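Local atomic coordinates of Rik1-associated factor 1 (Schizosaccharomyces pombe, PDB entry 4O9D), a protein that belongs to the Clr4 methyltransferase complex, which helps establish heterochromatin in fission yeast by methylating histone H3 to form H3K9me. Residues E234-L239 against A250-L255. Residues are numbered along the deposited sequence; the frame is centred on the assembly and turned at random.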
ATOM      1  N   GLU A 234       5.313  -5.852  19.069  1.00 22.10           N
ATOM      2  CA  GLU A 234       4.710  -4.546  18.811  1.00 22.21           C
ATOM      3  C   GLU A 234       3.909  -4.718  17.510  1.00 24.68           C
ATOM      4  O   GLU A 234       4.228  -5.586  16.695  1.00 21.62           O
ATOM      5  CB  GLU A 234       5.793  -3.465  18.612  1.00 22.35           C
ATOM      6  CG  GLU A 234       6.758  -3.308  19.813  1.00 24.27           C
ATOM      7  CD  GLU A 234       8.011  -2.479  19.505  1.00 27.59           C
ATOM      8  OE1 GLU A 234       8.294  -2.145  18.324  1.00 26.18           O
ATOM      9  OE2 GLU A 234       8.732  -2.180  20.468  1.00 28.28           O
ATOM     10  N   ALA A 235       2.880  -3.902  17.329  1.00 24.35           N
ATOM     11  CA  ALA A 235       2.001  -4.002  16.162  1.00 23.06           C
ATOM     12  C   ALA A 235       2.611  -3.233  15.000  1.00 22.20           C
ATOM     13  O   ALA A 235       2.630  -1.994  14.996  1.00 24.25           O
ATOM     14  CB  ALA A 235       0.622  -3.448  16.489  1.00 23.70           C
ATOM     15  N   PHE A 236       3.080  -3.963  14.003  1.00 21.27           N
ATOM     16  CA  PHE A 236       3.679  -3.341  12.843  1.00 21.01           C
ATOM     17  C   PHE A 236       2.615  -2.836  11.886  1.00 20.75           C
ATOM     18  O   PHE A 236       1.622  -3.513  11.624  1.00 22.32           O
ATOM     19  CB  PHE A 236       4.679  -4.280  12.177  1.00 21.32           C
ATOM     20  CG  PHE A 236       5.965  -4.359  12.932  1.00 22.58           C
ATOM     21  CD1 PHE A 236       6.048  -5.101  14.100  1.00 22.42           C
ATOM     22  CD2 PHE A 236       7.065  -3.637  12.523  1.00 19.08           C
ATOM     23  CE1 PHE A 236       7.218  -5.120  14.837  1.00 24.06           C
ATOM     24  CE2 PHE A 236       8.234  -3.658  13.258  1.00 20.88           C
ATOM     25  CZ  PHE A 236       8.315  -4.389  14.404  1.00 22.05           C
ATOM     26  N   THR A 237       2.848  -1.621  11.396  1.00 20.23           N
ATOM     27  CA  THR A 237       1.869  -0.866  10.649  1.00 21.29           C
ATOM     28  C   THR A 237       2.313  -0.583   9.221  1.00 22.23           C
ATOM     29  O   THR A 237       1.484  -0.348   8.365  1.00 21.93           O
ATOM     30  CB  THR A 237       1.542   0.498  11.337  1.00 24.20           C
ATOM     31  OG1 THR A 237       2.734   1.300  11.481  1.00 23.39           O
ATOM     32  CG2 THR A 237       0.909   0.282  12.716  1.00 22.38           C
ATOM     33  N   SER A 238       3.611  -0.613   8.942  1.00 19.69           N
ATOM     34  CA  SER A 238       4.030  -0.221   7.611  1.00 20.00           C
ATOM     35  C   SER A 238       5.448  -0.711   7.285  1.00 17.34           C
ATOM     36  O   SER A 238       6.291  -0.745   8.153  1.00 16.98           O
ATOM     37  CB  SER A 238       3.958   1.316   7.543  1.00 20.58           C
ATOM     38  OG  SER A 238       4.716   1.821   6.486  1.00 26.44           O
ATOM     39  N   LEU A 239       5.682  -1.076   6.025  1.00 16.89           N
ATOM     40  CA  LEU A 239       6.967  -1.599   5.543  1.00 14.08           C
ATOM     41  C   LEU A 239       7.281  -0.869   4.269  1.00 22.49           C
ATOM     42  O   LEU A 239       6.398  -0.726   3.399  1.00 21.50           O
ATOM     43  CB  LEU A 239       6.860  -3.102   5.178  1.00 20.10           C
ATOM     44  CG  LEU A 239       6.599  -4.165   6.230  1.00 23.43           C
ATOM     45  CD1 LEU A 239       6.645  -5.595   5.570  1.00 24.00           C
ATOM     46  CD2 LEU A 239       7.612  -4.121   7.345  1.00 20.00           C
ATOM     47  N   ALA A 250      10.518  -0.378   8.843  1.00 18.10           N
ATOM     48  CA  ALA A 250       9.268  -0.916   9.347  1.00 19.24           C
ATOM     49  C   ALA A 250       8.835  -0.085  10.528  1.00 19.90           C
ATOM     50  O   ALA A 250       9.644   0.197  11.406  1.00 23.28           O
ATOM     51  CB  ALA A 250       9.455  -2.323   9.784  1.00 18.39           C
ATOM     52  N   SER A 251       7.564   0.283  10.580  1.00 19.67           N
ATOM     53  CA  SER A 251       7.075   1.063  11.713  1.00 21.78           C
ATOM     54  C   SER A 251       6.132   0.221  12.561  1.00 20.28           C
ATOM     55  O   SER A 251       5.437  -0.643  12.059  1.00 20.95           O
ATOM     56  CB  SER A 251       6.365   2.340  11.239  1.00 18.36           C
ATOM     57  OG  SER A 251       5.182   2.024  10.464  1.00 21.01           O
ATOM     58  N   SER A 252       6.098   0.488  13.864  1.00 20.74           N
ATOM     59  CA  SER A 252       5.135  -0.164  14.725  1.00 21.62           C
ATOM     60  C   SER A 252       4.499   0.814  15.720  1.00 24.07           C
ATOM     61  O   SER A 252       5.052   1.879  15.996  1.00 21.39           O
ATOM     62  CB  SER A 252       5.833  -1.284  15.510  1.00 23.12           C
ATOM     63  OG  SER A 252       6.813  -0.704  16.386  1.00 23.38           O
ATOM     64  N   ASN A 253       3.329   0.429  16.238  1.00 23.95           N
ATOM     65  CA  ASN A 253       2.716   1.083  17.394  1.00 25.97           C
ATOM     66  C   ASN A 253       3.017   0.218  18.630  1.00 29.11           C
ATOM     67  O   ASN A 253       3.034  -1.018  18.525  1.00 27.07           O
ATOM     68  CB  ASN A 253       1.190   1.203  17.210  1.00 25.64           C
ATOM     69  CG  ASN A 253       0.796   2.115  16.027  1.00 24.15           C
ATOM     70  OD1 ASN A 253       1.583   2.945  15.579  1.00 25.52           O
ATOM     71  ND2 ASN A 253      -0.416   1.940  15.526  1.00 25.15           N
ATOM     72  N   THR A 254       3.257   0.857  19.779  1.00 30.33           N
ATOM     73  CA  THR A 254       3.659   0.156  21.007  1.00 32.83           C
ATOM     74  C   THR A 254       2.653   0.479  22.106  1.00 34.41           C
ATOM     75  O   THR A 254       1.652   1.141  21.844  1.00 35.00           O
ATOM     76  CB  THR A 254       5.089   0.565  21.454  1.00 36.26           C
ATOM     77  OG1 THR A 254       5.053   1.842  22.097  1.00 35.01           O
ATOM     78  CG2 THR A 254       6.038   0.628  20.262  1.00 29.88           C
ATOM     79  N   LEU A 255       2.885   0.034  23.325  1.00 37.04           N
ATOM     80  CA  LEU A 255       1.966   0.390  24.392  1.00 40.93           C
ATOM     81  C   LEU A 255       1.929   1.923  24.584  1.00 42.65           C
ATOM     82  O   LEU A 255       0.888   2.501  24.762  1.00 42.38           O
ATOM     83  CB  LEU A 255       2.285  -0.344  25.684  1.00 44.43           C
ATOM     84  CG  LEU A 255       2.214  -1.870  25.714  1.00 49.59           C
ATOM     85  CD1 LEU A 255       2.547  -2.454  27.074  1.00 50.04           C
ATOM     86  CD2 LEU A 255       0.915  -2.413  25.225  1.00 48.07           C
TER
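Ala235 and Asn253 form an antiparallel hydrogen-bonded pair, and the register slips by one residue between Phe236 and Ser238, a beta bulge. Asn253 N donates to Ala235 O at 2.8 Å, and Ala235 N to Asn253 O. At the bulge Thr237 N reaches Ser251 O in a nearly straight bond (171°). Ser251 N then binds Ser238 O, which restores the pairing.

Phe236 and Ser252 form a non-hydrogen-bonded pair, and their side chains leave the sheet on the same face. Ser252 CB sits over the centre of the Phe236 ring, 3.8 Å from its centroid, a CH-pi contact. Ala250 CB lies at the ring edge, near its plane. The same methyl meets Leu239 CD2 at 3.5 Å. Leu185 and Leu215 of the preceding sheet pack against Phe236 and Leu239.

Ser252 OG donates to Glu234 OE1 at 2.8 Å, from above the carboxylate plane. Tyr261 OH on the next strand is a second partner of OE1. The Glu234 chain is extended beyond CG and runs side by side with Thr254, whose CG2 is 3.8 Å from Glu234 CD. An alanine here would probably leave Ser252 OG and Tyr261 OH without this shared acceptor and uncover Thr254 CG2.

On the other face, Ser251 OG, set between its own backbone N and carbonyl carbon (chi1 64°), donates to Thr237 OG1 at 2.7 Å. Thr237 CG2 is 3.5 Å from Asn253 ND2, and these two side chains cross at about a right angle. Thr237 OG1 also bonds Ile281 O, and Asn253 bonds Ile281 N through OD1 and Asp280 OD1 through ND2, which ties this sheet to the next one.

Strands 235-241 and 247-253 form a beta hairpin, the first two strands of a four-stranded antiparallel blade in the WD-repeat beta-propeller domain.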